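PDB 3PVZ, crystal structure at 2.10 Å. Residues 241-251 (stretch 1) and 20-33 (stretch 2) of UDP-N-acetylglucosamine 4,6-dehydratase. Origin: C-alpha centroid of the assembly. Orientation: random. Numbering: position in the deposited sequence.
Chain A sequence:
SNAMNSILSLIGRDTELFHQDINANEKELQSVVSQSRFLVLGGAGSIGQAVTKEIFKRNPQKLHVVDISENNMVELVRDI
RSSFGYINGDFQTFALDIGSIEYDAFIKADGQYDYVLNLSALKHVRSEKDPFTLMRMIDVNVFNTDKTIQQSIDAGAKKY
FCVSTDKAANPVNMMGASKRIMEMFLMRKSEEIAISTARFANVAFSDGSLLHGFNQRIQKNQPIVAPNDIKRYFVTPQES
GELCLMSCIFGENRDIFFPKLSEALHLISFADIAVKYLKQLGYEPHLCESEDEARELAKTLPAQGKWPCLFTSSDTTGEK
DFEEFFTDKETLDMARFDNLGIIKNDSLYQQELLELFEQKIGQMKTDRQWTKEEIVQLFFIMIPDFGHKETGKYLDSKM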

ATOM      1  N   GLY A 241      11.538  -3.436 -15.055  1.00 31.02           N
ATOM      2  CA  GLY A 241      10.467  -3.155 -15.983  1.00 30.61           C
ATOM      3  C   GLY A 241      10.747  -3.741 -17.333  1.00 30.67           C
ATOM      4  O   GLY A 241       9.843  -4.259 -17.983  1.00 30.77           O
ATOM      5  N   GLU A 242      12.002  -3.685 -17.757  1.00 31.31           N
ATOM      6  CA  GLU A 242      12.362  -4.225 -19.067  1.00 31.50           C
ATOM      7  C   GLU A 242      12.233  -5.746 -19.116  1.00 31.41           C
ATOM      8  O   GLU A 242      11.780  -6.296 -20.101  1.00 30.73           O
ATOM      9  CB  GLU A 242      13.758  -3.774 -19.461  1.00 31.67           C
ATOM     10  CG  GLU A 242      13.799  -2.330 -19.917  1.00 34.52           C
ATOM     11  CD  GLU A 242      15.235  -1.794 -20.148  1.00 40.45           C
ATOM     12  OE1 GLU A 242      16.204  -2.313 -19.539  1.00 42.27           O
ATOM     13  OE2 GLU A 242      15.380  -0.821 -20.922  1.00 45.25           O
ATOM     14  N   LEU A 243      12.624  -6.399 -18.034  1.00 31.88           N
ATOM     15  CA  LEU A 243      12.493  -7.822 -17.914  1.00 33.34           C
ATOM     16  C   LEU A 243      11.025  -8.270 -17.908  1.00 33.20           C
ATOM     17  O   LEU A 243      10.707  -9.203 -18.606  1.00 32.33           O
ATOM     18  CB  LEU A 243      13.196  -8.300 -16.635  1.00 33.68           C
ATOM     19  CG  LEU A 243      13.212  -9.790 -16.347  1.00 35.52           C
ATOM     20  CD1 LEU A 243      14.057 -10.480 -17.362  1.00 35.47           C
ATOM     21  CD2 LEU A 243      13.831 -10.041 -14.953  1.00 39.48           C
ATOM     22  N   CYS A 244      10.154  -7.612 -17.122  1.00 33.26           N
ATOM     23  CA  CYS A 244       8.692  -7.856 -17.214  1.00 33.28           C
ATOM     24  C   CYS A 244       8.147  -7.807 -18.656  1.00 32.64           C
ATOM     25  O   CYS A 244       7.391  -8.676 -19.059  1.00 31.39           O
ATOM     26  CB  CYS A 244       7.912  -6.827 -16.385  1.00 33.87           C
ATOM     27  SG  CYS A 244       8.113  -7.053 -14.611  1.00 36.02           S
ATOM     28  N   LEU A 245       8.516  -6.770 -19.402  1.00 32.01           N
ATOM     29  CA  LEU A 245       7.956  -6.528 -20.723  1.00 31.83           C
ATOM     30  C   LEU A 245       8.462  -7.583 -21.723  1.00 32.43           C
ATOM     31  O   LEU A 245       7.716  -8.000 -22.592  1.00 31.78           O
ATOM     32  CB  LEU A 245       8.319  -5.147 -21.239  1.00 31.61           C
ATOM     33  CG  LEU A 245       7.770  -4.687 -22.625  1.00 33.21           C
ATOM     34  CD1 LEU A 245       6.303  -4.579 -22.675  1.00 33.43           C
ATOM     35  CD2 LEU A 245       8.351  -3.343 -23.019  1.00 35.13           C
HETATM   36  N   MSE A 246       9.729  -7.975 -21.595  1.00 32.60           N
HETATM   37  CA  MSE A 246      10.314  -8.984 -22.472  1.00 33.05           C
HETATM   38  C   MSE A 246       9.647 -10.326 -22.235  1.00 31.58           C
HETATM   39  O   MSE A 246       9.293 -11.001 -23.177  1.00 31.60           O
HETATM   40  CB  MSE A 246      11.816  -9.110 -22.245  1.00 33.23           C
HETATM   41  CG  MSE A 246      12.649  -7.951 -22.713  1.00 36.18           C
HETATM   42 SE   MSE A 246      12.640  -7.693 -24.610  0.65 42.90          SE
HETATM   43  CE  MSE A 246      13.386  -9.397 -25.162  1.00 42.16           C
ATOM     44  N   SER A 247       9.441 -10.686 -20.967  1.00 31.02           N
ATOM     45  CA  SER A 247       8.781 -11.937 -20.670  1.00 30.75           C
ATOM     46  C   SER A 247       7.348 -11.831 -21.164  1.00 30.27           C
ATOM     47  O   SER A 247       6.852 -12.717 -21.837  1.00 28.00           O
ATOM     48  CB  SER A 247       8.821 -12.258 -19.195  1.00 30.44           C
ATOM     49  OG  SER A 247       8.078 -13.423 -18.925  1.00 31.42           O
ATOM     50  N   CYS A 248       6.708 -10.713 -20.861  1.00 29.86           N
ATOM     51  CA  CYS A 248       5.346 -10.445 -21.374  1.00 31.18           C
ATOM     52  C   CYS A 248       5.153 -10.648 -22.875  1.00 30.65           C
ATOM     53  O   CYS A 248       4.252 -11.369 -23.290  1.00 30.22           O
ATOM     54  CB  CYS A 248       4.862  -9.017 -21.037  1.00 30.01           C
ATOM     55  SG  CYS A 248       3.098  -8.866 -21.376  1.00 34.05           S
ATOM     56  N   ILE A 249       5.938  -9.942 -23.679  1.00 30.38           N
ATOM     57  CA  ILE A 249       5.749  -9.945 -25.107  1.00 29.62           C
ATOM     58  C   ILE A 249       6.368 -11.189 -25.757  1.00 30.12           C
ATOM     59  O   ILE A 249       5.736 -11.808 -26.589  1.00 30.70           O
ATOM     60  CB  ILE A 249       6.440  -8.759 -25.777  1.00 30.44           C
ATOM     61  CG1 ILE A 249       5.944  -7.421 -25.218  1.00 31.14           C
ATOM     62  CG2 ILE A 249       6.280  -8.887 -27.344  1.00 27.57           C
ATOM     63  CD1 ILE A 249       4.488  -7.168 -25.344  1.00 27.95           C
ATOM     64  N   PHE A 250       7.574 -11.562 -25.342  1.00 30.95           N
ATOM     65  CA  PHE A 250       8.340 -12.669 -25.961  1.00 32.36           C
ATOM     66  C   PHE A 250       8.328 -14.017 -25.220  1.00 32.84           C
ATOM     67  O   PHE A 250       8.750 -15.011 -25.774  1.00 34.19           O
ATOM     68  CB  PHE A 250       9.801 -12.225 -26.184  1.00 33.61           C
ATOM     69  CG  PHE A 250       9.931 -11.041 -27.130  1.00 32.11           C
ATOM     70  CD1 PHE A 250       9.704 -11.201 -28.485  1.00 32.37           C
ATOM     71  CD2 PHE A 250      10.232  -9.786 -26.655  1.00 35.40           C
ATOM     72  CE1 PHE A 250       9.801 -10.133 -29.378  1.00 33.79           C
ATOM     73  CE2 PHE A 250      10.359  -8.664 -27.549  1.00 31.19           C
ATOM     74  CZ  PHE A 250      10.128  -8.831 -28.892  1.00 33.14           C
ATOM     75  N   GLY A 251       7.861 -14.058 -23.988  1.00 32.15           N
ATOM     76  CA  GLY A 251       7.819 -15.304 -23.254  1.00 33.72           C
ATOM     77  C   GLY A 251       6.822 -16.311 -23.844  1.00 34.25           C
ATOM     78  O   GLY A 251       5.682 -15.951 -24.226  1.00 32.45           O
TER
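Stretch 2 (20-33) QDINANEKELQSVV

Leu 29 is the centre of the contact. Its side chain enters a hole in the surface of helix 241-250 formed by Leu 245, Met 246, Ile 249 and Phe 250, a classic knob-into-hole arrangement. Although the CA-to-CB bond of Leu 29 points sideways, the end of the side chain comes nearer, and a branched tip lets its methyls meet several neighbours: Leu 29 CD2 lies 3.6 Å from Phe 250 CE2, 3.9 Å from Ile 249 CG1 and 4.0 Å from Leu 245 CD2, while Leu 29 CD1 is 4.2 Å from Met 246 SE. These are van der Waals distances between apolar groups, which gain by sheltering one another from water.

Stretch 2 is helical throughout, and stretch 1 up to Phe 250, with Gly 251 leaving the helix; the axes cross at 69°, approaching to 11.1 Å. The backbones come into register where Glu 242 CA lies 7.7 Å from Ile 22 CA and Ile 249 CA lies 7.5 Å from Leu 29 CA; both chains advance in the same general sense. The ladder of helix 20-33 is interrupted at Lys 27 and Glu 28, whose N atoms have no bond to the preceding turn; the helix kinks there and resumes with Leu 29 N bonded to Asn 25 O at 2.8 Å.

One turn from the knob, Val 32 extends the apolar patch, its CG1 3.7 Å from Ile 249 CD1. Two beta-branched residues, each with its CA-to-CB bond directed toward the other helix, meet here through their methyl groups. In the other direction lies Ile 22, whose CD1 is 3.9 Å from Met 246 SE. Met 246 is a selenomethionine, and its long, unbranched side chain, m at all three chi angles, spans the space between Ile 22 and Leu 29. Ile 22 also packs by CG1 against Glu 242 CD, 3.9 Å away, while the carboxylate of Glu 242 finds a hydrogen-bonding partner elsewhere in the structure.

The polar edge gathers around Asn 25 and Glu 28. Asn 25 ND2 donates to Asp 21 O at 2.9 Å, an amide turned back upon its own helix, and Met 246 CE rests 4.0 Å from that same ND2. Asn 25 OD1 lies 3.8 Å from Phe 250 CZ. Glu 28 OE1 approaches the edge of the Phe 250 ring, 3.4 Å from CE1, where the slightly positive ring hydrogens can suit a carboxylate oxygen. No hydrogen bond joins the two stretches, so packing dominates the 546 Å² buried between them.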

ATOM      1  N   GLN A  20      21.558  -4.842 -25.057  1.00 45.78           N
ATOM      2  CA  GLN A  20      21.621  -5.608 -26.311  1.00 46.14           C
ATOM      3  C   GLN A  20      20.277  -6.265 -26.718  1.00 44.27           C
ATOM      4  O   GLN A  20      19.849  -6.168 -27.878  1.00 44.36           O
ATOM      5  CB  GLN A  20      22.724  -6.672 -26.223  1.00 47.88           C
ATOM      6  CG  GLN A  20      24.162  -6.102 -26.065  1.00 52.09           C
ATOM      7  CD  GLN A  20      24.468  -5.521 -24.640  1.00 55.46           C
ATOM      8  OE1 GLN A  20      23.704  -5.716 -23.668  1.00 55.10           O
ATOM      9  NE2 GLN A  20      25.586  -4.784 -24.538  1.00 59.13           N
ATOM     10  N   ASP A  21      19.616  -6.931 -25.774  1.00 42.04           N
ATOM     11  CA  ASP A  21      18.327  -7.564 -26.046  1.00 40.15           C
ATOM     12  C   ASP A  21      17.224  -6.579 -26.306  1.00 39.09           C
ATOM     13  O   ASP A  21      16.422  -6.776 -27.193  1.00 38.65           O
ATOM     14  CB  ASP A  21      17.950  -8.480 -24.900  1.00 40.50           C
ATOM     15  CG  ASP A  21      18.922  -9.678 -24.767  1.00 41.10           C
ATOM     16  OD1 ASP A  21      19.465 -10.183 -25.777  1.00 44.07           O
ATOM     17  OD2 ASP A  21      19.147 -10.128 -23.654  1.00 42.43           O
ATOM     18  N   ILE A  22      17.194  -5.491 -25.552  1.00 38.99           N
ATOM     19  CA  ILE A  22      16.216  -4.457 -25.784  1.00 38.38           C
ATOM     20  C   ILE A  22      16.416  -3.806 -27.168  1.00 38.81           C
ATOM     21  O   ILE A  22      15.447  -3.683 -27.939  1.00 37.96           O
ATOM     22  CB  ILE A  22      16.243  -3.364 -24.674  1.00 38.27           C
ATOM     23  CG1 ILE A  22      15.684  -3.934 -23.377  1.00 38.40           C
ATOM     24  CG2 ILE A  22      15.434  -2.093 -25.118  1.00 37.42           C
ATOM     25  CD1 ILE A  22      14.137  -4.281 -23.433  1.00 38.55           C
ATOM     26  N   ASN A  23      17.648  -3.374 -27.465  1.00 39.20           N
ATOM     27  CA  ASN A  23      17.940  -2.750 -28.744  1.00 39.51           C
ATOM     28  C   ASN A  23      17.649  -3.657 -29.898  1.00 38.36           C
ATOM     29  O   ASN A  23      17.054  -3.237 -30.863  1.00 38.25           O
ATOM     30  CB  ASN A  23      19.368  -2.280 -28.842  1.00 41.07           C
ATOM     31  CG  ASN A  23      19.556  -0.920 -28.251  1.00 46.07           C
ATOM     32  OD1 ASN A  23      18.594  -0.209 -28.020  1.00 52.90           O
ATOM     33  ND2 ASN A  23      20.809  -0.532 -28.014  1.00 52.48           N
ATOM     34  N   ALA A  24      18.027  -4.916 -29.781  1.00 38.10           N
ATOM     35  CA  ALA A  24      17.764  -5.907 -30.826  1.00 37.77           C
ATOM     36  C   ALA A  24      16.261  -6.152 -31.085  1.00 37.36           C
ATOM     37  O   ALA A  24      15.888  -6.550 -32.176  1.00 37.64           O
ATOM     38  CB  ALA A  24      18.467  -7.231 -30.470  1.00 37.41           C
ATOM     39  N   ASN A  25      15.402  -5.912 -30.094  1.00 36.79           N
ATOM     40  CA  ASN A  25      13.970  -6.239 -30.200  1.00 36.50           C
ATOM     41  C   ASN A  25      13.070  -5.014 -30.169  1.00 36.40           C
ATOM     42  O   ASN A  25      11.847  -5.146 -30.115  1.00 36.47           O
ATOM     43  CB  ASN A  25      13.608  -7.204 -29.073  1.00 35.67           C
ATOM     44  CG  ASN A  25      14.176  -8.584 -29.328  1.00 38.48           C
ATOM     45  OD1 ASN A  25      13.683  -9.294 -30.205  1.00 38.71           O
ATOM     46  ND2 ASN A  25      15.244  -8.944 -28.624  1.00 34.10           N
ATOM     47  N   GLU A  26      13.680  -3.837 -30.184  1.00 35.65           N
ATOM     48  CA  GLU A  26      12.971  -2.580 -29.987  1.00 35.76           C
ATOM     49  C   GLU A  26      11.898  -2.405 -31.033  1.00 35.66           C
ATOM     50  O   GLU A  26      10.799  -2.020 -30.706  1.00 34.35           O
ATOM     51  CB  GLU A  26      13.934  -1.377 -30.042  1.00 35.98           C
ATOM     52  CG  GLU A  26      13.309  -0.031 -29.609  1.00 37.76           C
ATOM     53  CD  GLU A  26      12.550  -0.105 -28.258  1.00 38.94           C
ATOM     54  OE1 GLU A  26      13.158  -0.506 -27.244  1.00 37.83           O
ATOM     55  OE2 GLU A  26      11.332   0.203 -28.218  1.00 38.60           O
ATOM     56  N   LYS A  27      12.207  -2.726 -32.283  1.00 36.32           N
ATOM     57  CA  LYS A  27      11.301  -2.437 -33.358  1.00 37.61           C
ATOM     58  C   LYS A  27      10.057  -3.293 -33.169  1.00 36.18           C
ATOM     59  O   LYS A  27       8.930  -2.814 -33.346  1.00 34.61           O
ATOM     60  CB  LYS A  27      11.953  -2.723 -34.706  1.00 39.41           C
ATOM     61  CG  LYS A  27      11.113  -2.269 -35.916  1.00 45.49           C
ATOM     62  CD  LYS A  27      11.677  -0.996 -36.564  1.00 51.54           C
ATOM     63  CE  LYS A  27      11.298  -0.869 -38.063  1.00 54.64           C
ATOM     64  NZ  LYS A  27      12.417  -0.157 -38.835  1.00 55.76           N
ATOM     65  N   GLU A  28      10.274  -4.553 -32.817  1.00 34.95           N
ATOM     66  CA  GLU A  28       9.156  -5.497 -32.640  1.00 34.15           C
ATOM     67  C   GLU A  28       8.405  -5.163 -31.379  1.00 32.91           C
ATOM     68  O   GLU A  28       7.190  -5.237 -31.373  1.00 31.85           O
ATOM     69  CB  GLU A  28       9.613  -6.936 -32.596  1.00 33.29           C
ATOM     70  CG  GLU A  28       8.491  -7.922 -32.393  1.00 36.16           C
ATOM     71  CD  GLU A  28       8.902  -9.336 -32.774  1.00 37.64           C
ATOM     72  OE1 GLU A  28      10.110  -9.686 -32.719  1.00 40.12           O
ATOM     73  OE2 GLU A  28       8.012 -10.078 -33.153  1.00 37.41           O
ATOM     74  N   LEU A  29       9.107  -4.725 -30.334  1.00 32.65           N
ATOM     75  CA  LEU A  29       8.410  -4.264 -29.128  1.00 31.89           C
ATOM     76  C   LEU A  29       7.412  -3.128 -29.475  1.00 32.20           C
ATOM     77  O   LEU A  29       6.241  -3.117 -29.027  1.00 31.30           O
ATOM     78  CB  LEU A  29       9.402  -3.769 -28.097  1.00 31.92           C
ATOM     79  CG  LEU A  29      10.101  -4.825 -27.240  1.00 32.32           C
ATOM     80  CD1 LEU A  29      11.254  -4.185 -26.457  1.00 30.71           C
ATOM     81  CD2 LEU A  29       9.145  -5.487 -26.300  1.00 30.64           C
ATOM     82  N   GLN A  30       7.880  -2.187 -30.292  1.00 30.96           N
ATOM     83  CA  GLN A  30       7.108  -1.016 -30.618  1.00 31.00           C
ATOM     84  C   GLN A  30       5.922  -1.353 -31.499  1.00 29.67           C
ATOM     85  O   GLN A  30       4.876  -0.802 -31.344  1.00 27.55           O
ATOM     86  CB  GLN A  30       8.000   0.031 -31.263  1.00 31.15           C
ATOM     87  CG  GLN A  30       8.700   0.887 -30.241  1.00 33.32           C
ATOM     88  CD  GLN A  30       9.647   1.895 -30.880  1.00 33.36           C
ATOM     89  OE1 GLN A  30       9.380   2.363 -31.968  1.00 38.96           O
ATOM     90  NE2 GLN A  30      10.743   2.222 -30.203  1.00 33.23           N
ATOM     91  N   SER A  31       6.118  -2.273 -32.432  1.00 31.13           N
ATOM     92  CA  SER A  31       5.043  -2.801 -33.247  1.00 31.09           C
ATOM     93  C   SER A  31       3.986  -3.464 -32.382  1.00 31.00           C
ATOM     94  O   SER A  31       2.811  -3.143 -32.551  1.00 32.81           O
ATOM     95  CB  SER A  31       5.588  -3.754 -34.304  1.00 31.72           C
ATOM     96  OG  SER A  31       4.537  -4.466 -34.905  1.00 33.14           O
ATOM     97  N   VAL A  32       4.366  -4.342 -31.447  1.00 29.84           N
ATOM     98  CA  VAL A  32       3.405  -5.052 -30.614  1.00 28.51           C
ATOM     99  C   VAL A  32       2.637  -4.123 -29.665  1.00 28.01           C
ATOM    100  O   VAL A  32       1.411  -4.114 -29.679  1.00 26.78           O
ATOM    101  CB  VAL A  32       4.037  -6.213 -29.829  1.00 30.01           C
ATOM    102  CG1 VAL A  32       3.075  -6.765 -28.752  1.00 29.31           C
ATOM    103  CG2 VAL A  32       4.457  -7.390 -30.818  1.00 29.05           C
ATOM    104  N   VAL A  33       3.349  -3.264 -28.942  1.00 27.14           N
ATOM    105  CA  VAL A  33       2.742  -2.395 -27.966  1.00 25.82           C
ATOM    106  C   VAL A  33       1.745  -1.432 -28.628  1.00 26.61           C
ATOM    107  O   VAL A  33       0.647  -1.161 -28.105  1.00 25.01           O
ATOM    108  CB  VAL A  33       3.811  -1.580 -27.209  1.00 25.55           C
ATOM    109  CG1 VAL A  33       3.157  -0.531 -26.347  1.00 24.31           C
ATOM    110  CG2 VAL A  33       4.669  -2.515 -26.364  1.00 26.86           C
TER